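Long-range contacts in methyl transferase from Methanosarcina acetivorans (Methanosarcina acetivorans, PDB 6MRO), which probably transfers methyl groups from S-adenosylmethionine to an unspecified substrate, and is held here with the product S-adenosylhomocysteine and two calcium ions: residues 57-62 against 81-87; 88-92 against 119-124. The protein carries 1 engineered substitution. All coordinates share one frame; numbering follows the deposited sequence.

Contact 1. Residues 57-62 against 81-87; sequences VTGIDL and VNFIVGN. With SAH (S-adenosyl-L-homocysteine), chain B.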
loop_
_atom_site.group_PDB
_atom_site.type_symbol
_atom_site.label_atom_id
_atom_site.label_comp_id
_atom_site.label_asym_id
_atom_site.label_seq_id
_atom_site.Cartn_x
_atom_site.Cartn_y
_atom_site.Cartn_z
ATOM N N VAL A 57 2.649 5.265 12.770
ATOM C CA VAL A 57 2.833 4.930 11.362
ATOM C C VAL A 57 4.308 4.818 11.017
ATOM O O VAL A 57 5.114 5.688 11.374
ATOM C CB VAL A 57 2.150 5.949 10.439
ATOM C CG1 VAL A 57 2.337 5.525 8.973
ATOM C CG2 VAL A 57 0.673 5.987 10.761
ATOM N N THR A 58 4.642 3.745 10.305
ATOM C CA THR A 58 5.908 3.583 9.603
ATOM C C THR A 58 5.625 3.485 8.113
ATOM O O THR A 58 4.691 2.798 7.699
ATOM C CB THR A 58 6.641 2.320 10.083
ATOM O OG1 THR A 58 6.969 2.459 11.473
ATOM C CG2 THR A 58 7.935 2.132 9.293
ATOM N N GLY A 59 6.418 4.192 7.309
ATOM C CA GLY A 59 6.318 4.053 5.870
ATOM C C GLY A 59 7.646 3.636 5.276
ATOM O O GLY A 59 8.682 4.190 5.648
ATOM N N ILE A 60 7.642 2.668 4.363
ATOM C CA ILE A 60 8.862 2.147 3.762
ATOM C C ILE A 60 8.766 2.268 2.244
ATOM O O ILE A 60 7.712 2.007 1.647
ATOM C CB ILE A 60 9.120 0.690 4.203
ATOM C CG1 ILE A 60 10.370 0.138 3.525
ATOM C CG2 ILE A 60 7.873 -0.190 3.974
ATOM C CD1 ILE A 60 10.843 -1.145 4.124
ATOM N N ASP A 61 9.858 2.705 1.618
ATOM C CA ASP A 61 9.877 2.827 0.166
ATOM C C ASP A 61 11.318 2.725 -0.304
ATOM O O ASP A 61 12.241 3.121 0.409
ATOM C CB ASP A 61 9.251 4.151 -0.292
ATOM C CG ASP A 61 8.823 4.127 -1.760
ATOM O OD1 ASP A 61 9.701 4.162 -2.652
ATOM O OD2 ASP A 61 7.600 4.087 -2.023
ATOM N N LEU A 62 11.491 2.199 -1.519
ATOM C CA LEU A 62 12.823 2.061 -2.109
ATOM C C LEU A 62 13.438 3.407 -2.483
ATOM O O LEU A 62 14.663 3.554 -2.467
ATOM C CB LEU A 62 12.745 1.175 -3.352
ATOM C CG LEU A 62 12.809 -0.338 -3.185
ATOM C CD1 LEU A 62 12.612 -0.990 -4.556
ATOM C CD2 LEU A 62 14.150 -0.742 -2.572
ATOM N N VAL A 81 5.819 10.549 11.799
ATOM C CA VAL A 81 5.776 9.322 11.058
ATOM C C VAL A 81 7.192 8.820 10.938
ATOM O O VAL A 81 8.071 9.613 10.799
ATOM C CB VAL A 81 5.242 9.467 9.629
ATOM C CG1 VAL A 81 5.261 8.129 8.929
ATOM C CG2 VAL A 81 3.870 10.049 9.584
ATOM N N ASN A 82 7.386 7.508 10.988
ATOM C CA ASN A 82 8.688 6.848 10.838
ATOM C C ASN A 82 8.857 6.443 9.370
ATOM O O ASN A 82 8.463 5.354 8.955
ATOM C CB ASN A 82 8.761 5.656 11.789
ATOM C CG ASN A 82 10.069 4.894 11.710
ATOM O OD1 ASN A 82 11.144 5.472 11.593
ATOM N ND2 ASN A 82 9.974 3.571 11.794
ATOM N N PHE A 83 9.440 7.336 8.565
ATOM C CA PHE A 83 9.661 7.077 7.143
ATOM C C PHE A 83 11.061 6.511 6.941
ATOM O O PHE A 83 12.049 7.104 7.401
ATOM C CB PHE A 83 9.501 8.359 6.318
ATOM C CG PHE A 83 8.072 8.734 6.032
ATOM C CD1 PHE A 83 7.250 7.895 5.295
ATOM C CD2 PHE A 83 7.556 9.939 6.493
ATOM C CE1 PHE A 83 5.935 8.247 5.029
ATOM C CE2 PHE A 83 6.255 10.298 6.229
ATOM C CZ PHE A 83 5.438 9.448 5.497
ATOM N N ILE A 84 11.159 5.371 6.265
ATOM C CA ILE A 84 12.455 4.726 6.088
ATOM C C ILE A 84 12.610 4.249 4.654
ATOM O O ILE A 84 11.646 3.812 4.014
ATOM C CB ILE A 84 12.678 3.562 7.086
ATOM C CG1 ILE A 84 11.701 2.413 6.865
ATOM C CG2 ILE A 84 12.589 4.051 8.528
ATOM C CD1 ILE A 84 11.916 1.272 7.848
ATOM N N VAL A 85 13.834 4.365 4.147
ATOM C CA VAL A 85 14.197 3.803 2.855
ATOM C C VAL A 85 14.457 2.321 3.050
ATOM O O VAL A 85 15.228 1.934 3.938
ATOM C CB VAL A 85 15.438 4.507 2.281
ATOM C CG1 VAL A 85 15.843 3.851 0.970
ATOM C CG2 VAL A 85 15.175 6.004 2.077
ATOM N N GLY A 86 13.842 1.492 2.224
ATOM C CA GLY A 86 13.989 0.060 2.412
ATOM C C GLY A 86 13.218 -0.726 1.377
ATOM O O GLY A 86 12.391 -0.190 0.628
ATOM N N ASN A 87 13.500 -2.025 1.364
ATOM C CA ASN A 87 12.932 -2.974 0.416
ATOM C C ASN A 87 11.944 -3.870 1.150
ATOM O O ASN A 87 12.323 -4.557 2.098
ATOM C CB ASN A 87 14.039 -3.815 -0.213
ATOM C CG ASN A 87 13.581 -4.563 -1.429
ATOM O OD1 ASN A 87 12.414 -4.964 -1.542
ATOM N ND2 ASN A 87 14.505 -4.770 -2.360
HETATM N N SAH B . 1.848 4.239 -2.060
HETATM C CA SAH B . 2.287 5.447 -2.782
HETATM C CB SAH B . 3.225 5.076 -3.924
HETATM C CG SAH B . 2.664 4.001 -4.855
HETATM S SD SAH B . 3.689 3.699 -6.313
HETATM C C SAH B . 1.111 6.243 -3.326
HETATM O O SAH B . -0.042 5.788 -3.268
HETATM O OXT SAH B . 1.309 7.352 -3.845
HETATM C "C5'" SAH B . 4.545 2.220 -5.688
HETATM C "C4'" SAH B . 5.684 2.551 -4.722
HETATM O "O4'" SAH B . 6.296 1.340 -4.300
HETATM C "C3'" SAH B . 6.788 3.439 -5.295
HETATM O "O3'" SAH B . 6.937 4.554 -4.429
HETATM C "C2'" SAH B . 8.008 2.528 -5.321
HETATM O "O2'" SAH B . 9.247 3.185 -5.099
HETATM C "C1'" SAH B . 7.692 1.538 -4.213
HETATM N N9 SAH B . 8.334 0.224 -4.331
HETATM C C8 SAH B . 8.412 -0.593 -5.438
HETATM N N7 SAH B . 9.042 -1.727 -5.082
HETATM C C5 SAH B . 9.345 -1.652 -3.763
HETATM C C6 SAH B . 9.991 -2.520 -2.887
HETATM N N6 SAH B . 10.446 -3.693 -3.306
HETATM N N1 SAH B . 10.155 -2.148 -1.578
HETATM C C2 SAH B . 9.683 -0.929 -1.128
HETATM N N3 SAH B . 9.056 -0.060 -1.994
HETATM C C4 SAH B . 8.885 -0.436 -3.285
#

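Contact 2. Residues 88-92 against 119-124; sequences VLEMD and LFTRHV. With SAH (S-adenosyl-L-homocysteine), chain B.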
loop_
_atom_site.group_PDB
_atom_site.type_symbol
_atom_site.label_atom_id
_atom_site.label_comp_id
_atom_site.label_asym_id
_atom_site.label_seq_id
_atom_site.Cartn_x
_atom_site.Cartn_y
_atom_site.Cartn_z
ATOM N N VAL A 88 10.690 -3.878 0.698
ATOM C CA VAL A 88 9.662 -4.691 1.342
ATOM C C VAL A 88 10.011 -6.171 1.243
ATOM O O VAL A 88 9.676 -6.958 2.133
ATOM C CB VAL A 88 8.286 -4.369 0.725
ATOM C CG1 VAL A 88 7.251 -5.452 1.061
ATOM C CG2 VAL A 88 7.817 -3.001 1.223
ATOM N N LEU A 89 10.719 -6.569 0.184
ATOM C CA LEU A 89 11.163 -7.946 0.022
ATOM C C LEU A 89 12.320 -8.305 0.946
ATOM O O LEU A 89 12.757 -9.463 0.941
ATOM C CB LEU A 89 11.561 -8.201 -1.432
ATOM C CG LEU A 89 10.493 -7.926 -2.495
ATOM C CD1 LEU A 89 11.026 -8.248 -3.886
ATOM C CD2 LEU A 89 9.224 -8.718 -2.211
ATOM N N GLU A 90 12.818 -7.344 1.733
ATOM C CA GLU A 90 13.892 -7.574 2.692
ATOM C C GLU A 90 13.550 -7.035 4.078
ATOM O O GLU A 90 14.450 -6.883 4.913
ATOM C CB GLU A 90 15.195 -6.929 2.210
ATOM C CG GLU A 90 15.788 -7.539 0.959
ATOM C CD GLU A 90 16.773 -6.603 0.292
ATOM O OE1 GLU A 90 17.053 -5.528 0.867
ATOM O OE2 GLU A 90 17.269 -6.941 -0.806
ATOM N N MET A 91 12.283 -6.726 4.351
ATOM C CA MET A 91 12.001 -6.007 5.586
ATOM C C MET A 91 12.009 -6.897 6.818
ATOM O O MET A 91 11.777 -6.394 7.921
ATOM C CB MET A 91 10.668 -5.255 5.490
ATOM C CG MET A 91 9.435 -6.107 5.316
ATOM S SD MET A 91 8.015 -5.021 5.199
ATOM C CE MET A 91 6.733 -6.195 4.765
ATOM N N ASP A 92 12.383 -8.144 6.662
ATOM C CA ASP A 92 12.560 -8.992 7.826
ATOM C C ASP A 92 13.824 -8.539 8.561
ATOM O O ASP A 92 14.016 -8.871 9.692
ATOM C CB ASP A 92 12.639 -10.434 7.434
ATOM C CG ASP A 92 13.671 -10.716 6.424
ATOM O OD1 ASP A 92 13.930 -9.949 5.513
ATOM O OD2 ASP A 92 14.222 -11.790 6.495
ATOM N N LEU A 119 7.289 -14.355 -2.260
ATOM C CA LEU A 119 8.132 -13.709 -1.258
ATOM C C LEU A 119 7.445 -12.484 -0.666
ATOM O O LEU A 119 7.487 -12.261 0.551
ATOM C CB LEU A 119 9.469 -13.319 -1.890
ATOM C CG LEU A 119 10.549 -12.735 -0.986
ATOM C CD1 LEU A 119 10.914 -13.760 0.067
ATOM C CD2 LEU A 119 11.776 -12.313 -1.792
ATOM N N PHE A 120 6.808 -11.679 -1.516
ATOM C CA PHE A 120 6.096 -10.497 -1.040
ATOM C C PHE A 120 5.036 -10.875 -0.011
ATOM O O PHE A 120 5.009 -10.331 1.099
ATOM C CB PHE A 120 5.483 -9.771 -2.235
ATOM C CG PHE A 120 4.617 -8.597 -1.873
ATOM C CD1 PHE A 120 3.242 -8.733 -1.821
ATOM C CD2 PHE A 120 5.180 -7.351 -1.614
ATOM C CE1 PHE A 120 2.432 -7.651 -1.512
ATOM C CE2 PHE A 120 4.370 -6.262 -1.302
ATOM C CZ PHE A 120 2.991 -6.421 -1.256
ATOM N N THR A 121 4.163 -11.827 -0.353
ATOM C CA THR A 121 3.115 -12.231 0.581
ATOM C C THR A 121 3.710 -12.723 1.897
ATOM O O THR A 121 3.183 -12.420 2.974
ATOM C CB THR A 121 2.223 -13.319 -0.030
ATOM O OG1 THR A 121 3.001 -14.492 -0.329
ATOM C CG2 THR A 121 1.559 -12.832 -1.292
ATOM N N ARG A 122 4.801 -13.466 1.837
ATOM C CA ARG A 122 5.387 -13.999 3.062
ATOM C C ARG A 122 5.938 -12.925 3.975
ATOM O O ARG A 122 5.819 -13.017 5.147
ATOM C CB ARG A 122 6.415 -15.117 2.806
ATOM C CG ARG A 122 7.091 -15.652 4.086
ATOM C CD ARG A 122 6.718 -17.096 4.523
ATOM N NE ARG A 122 7.048 -17.471 5.928
ATOM C CZ ARG A 122 8.022 -18.304 6.314
ATOM N NH1 ARG A 122 8.799 -18.895 5.429
ATOM N NH2 ARG A 122 8.231 -18.542 7.591
ATOM N N HIS A 123 6.547 -11.906 3.403
ATOM C CA HIS A 123 7.096 -10.840 4.233
ATOM C C HIS A 123 5.996 -10.004 4.862
ATOM O O HIS A 123 6.084 -9.637 6.040
ATOM C CB HIS A 123 8.036 -9.961 3.406
ATOM C CG HIS A 123 9.451 -10.434 3.429
ATOM N ND1 HIS A 123 9.943 -11.353 2.528
ATOM C CD2 HIS A 123 10.465 -10.164 4.284
ATOM C CE1 HIS A 123 11.208 -11.608 2.810
ATOM N NE2 HIS A 123 11.549 -10.901 3.872
ATOM N N VAL A 124 4.961 -9.675 4.086
ATOM C CA VAL A 124 3.821 -8.953 4.637
ATOM C C VAL A 124 3.171 -9.765 5.750
ATOM O O VAL A 124 2.865 -9.243 6.832
ATOM C CB VAL A 124 2.812 -8.618 3.523
ATOM C CG1 VAL A 124 1.545 -8.038 4.129
ATOM C CG2 VAL A 124 3.439 -7.657 2.508
HETATM N N SAH B . 1.848 4.239 -2.060
HETATM C CA SAH B . 2.287 5.447 -2.782
HETATM C CB SAH B . 3.225 5.076 -3.924
HETATM C CG SAH B . 2.664 4.001 -4.855
HETATM S SD SAH B . 3.689 3.699 -6.313
HETATM C C SAH B . 1.111 6.243 -3.326
HETATM O O SAH B . -0.042 5.788 -3.268
HETATM O OXT SAH B . 1.309 7.352 -3.845
HETATM C "C5'" SAH B . 4.545 2.220 -5.688
HETATM C "C4'" SAH B . 5.684 2.551 -4.722
HETATM O "O4'" SAH B . 6.296 1.340 -4.300
HETATM C "C3'" SAH B . 6.788 3.439 -5.295
HETATM O "O3'" SAH B . 6.937 4.554 -4.429
HETATM C "C2'" SAH B . 8.008 2.528 -5.321
HETATM O "O2'" SAH B . 9.247 3.185 -5.099
HETATM C "C1'" SAH B . 7.692 1.538 -4.213
HETATM N N9 SAH B . 8.334 0.224 -4.331
HETATM C C8 SAH B . 8.412 -0.593 -5.438
HETATM N N7 SAH B . 9.042 -1.727 -5.082
HETATM C C5 SAH B . 9.345 -1.652 -3.763
HETATM C C6 SAH B . 9.991 -2.520 -2.887
HETATM N N6 SAH B . 10.446 -3.693 -3.306
HETATM N N1 SAH B . 10.155 -2.148 -1.578
HETATM C C2 SAH B . 9.683 -0.929 -1.128
HETATM N N3 SAH B . 9.056 -0.060 -1.994
HETATM C C4 SAH B . 8.885 -0.436 -3.285
#

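Contact 1. Residues 57-62 against 81-87
Strands 57-61 and 82-85 run parallel, their axes 4.6 Å apart at an 18° angle, in the register that pairs Thr58 with Asn82 and Asp61 with Val85. The backbone ladder starts with Asn82 N bonding Val57 O and ends with Gly86 N on Asp61 O; the link from Ile84 N to Gly59 O is nearly straight at the acceptor, with a C=O...N angle of 174°. On the sheet face that also carries Ile60 and Ile84, Thr58 and Asn82 lie side by side, and Asn82 ND2 gives an in-plane N-H to Thr58 OG1 over 3.2 Å. Val81 CG1 sits over the centre of the Phe83 ring, 3.5 Å above its plane, and reaches Val57 CG1 at 3.9 Å. The ring itself lies beside Gly59, whose lack of a side chain lets Phe83 CD1 come to 4.0 Å from Gly59 CA. The two strands with helix 64-76 make one beta-alpha-beta unit of the Rossmann-like methyltransferase fold, and the cofactor product lies across their C-terminal ends. There the carboxylate of Asp61 takes both ribose hydroxyls, O2' on OD1 and, at a short 2.5 Å, O3' on OD2; Gly42 N and Ala63 N also bond to this carboxylate, one to each oxygen, and help hold it in position. With CG anti to the backbone carbonyl carbon (chi1 -85°), Leu62 brings CD1 to 3.4 Å from adenine C5, while its CD2 leans on Asn87 CB. Asn87 OD1 accepts the adenine amino group N6 at 2.9 Å.

Contact 2. Residues 88-92 against 119-124
The 3-10 turn 88-92 lies beside helix 119-124, closest where the CA atoms of Leu89 and Phe120 are 5.8 Å apart, and no backbone-to-backbone hydrogen bond joins the two segments. His123 is the largest single contributor, followed by Leu89. The histidine ring is held at both nitrogens: ND1 bonds back to Leu119 O, one turn earlier in its own helix, and NE2 reaches across to Asp92 OD1 at 3.0 Å with an N-H...O angle of 150°. Both acceptors lie close to the ring plane, which should fix the rotation of the imidazole. The carboxylate is turned 80° from that plane, and the N-H meets OD1 from above the carboxylate plane; Asp92 CG, placed between the backbone N and carbonyl carbon (chi1 54°), brings the oxygen round to the ring. Over one face of the imidazole sits the carbonyl of Leu89, its O 3.2 Å from His123 CE1.

Apolar packing continues on one side of the histidine. Leu89 CD2 approaches the edge of the Phe120 ring and comes 3.8 Å from Phe120 CA, while Leu89 CB meets Leu119 CD2. Val88 divides its two methyls: CG1 reaches Phe120 CE2 at 3.8 Å, and CG2 lies 3.6 Å from adenine C2. The same residue gives its backbone N-H to adenine N1 over 2.9 Å, almost straight. Further along, the extended Met91 chain sets CE 3.7 Å from His123 O and packs it on Val124 CG2. Beneath this layer, Val88, Phe120 and Val124 pack on Ile39 of strand 35-39, Met91 reaches Leu37 of that strand, and Phe120 and Val124 also touch Tyr134 of strand 132-139, so the turn and helix 114-127 cover the same face of the central sheet.

The two contacts follow each other along the chain, contact 1 closing at Asn87 and contact 2 opening at Val88, with centres 14 Å apart. Contact 1 pairs the edge strand 82-85 with its neighbour in the sheet; contact 2 belongs to the layer of turn and helix packed on one face of that sheet. They touch directly where Ile60 CG2 meets Val88 CG2 at 3.9 Å, and strand 35-39 borders both. Asn87 OD1 also accepts the N-H of Leu89 across the junction. Both contacts hold the same S-adenosylhomocysteine: the first supplies groups for the ribose and the adenine amino group, the second for adenine N1.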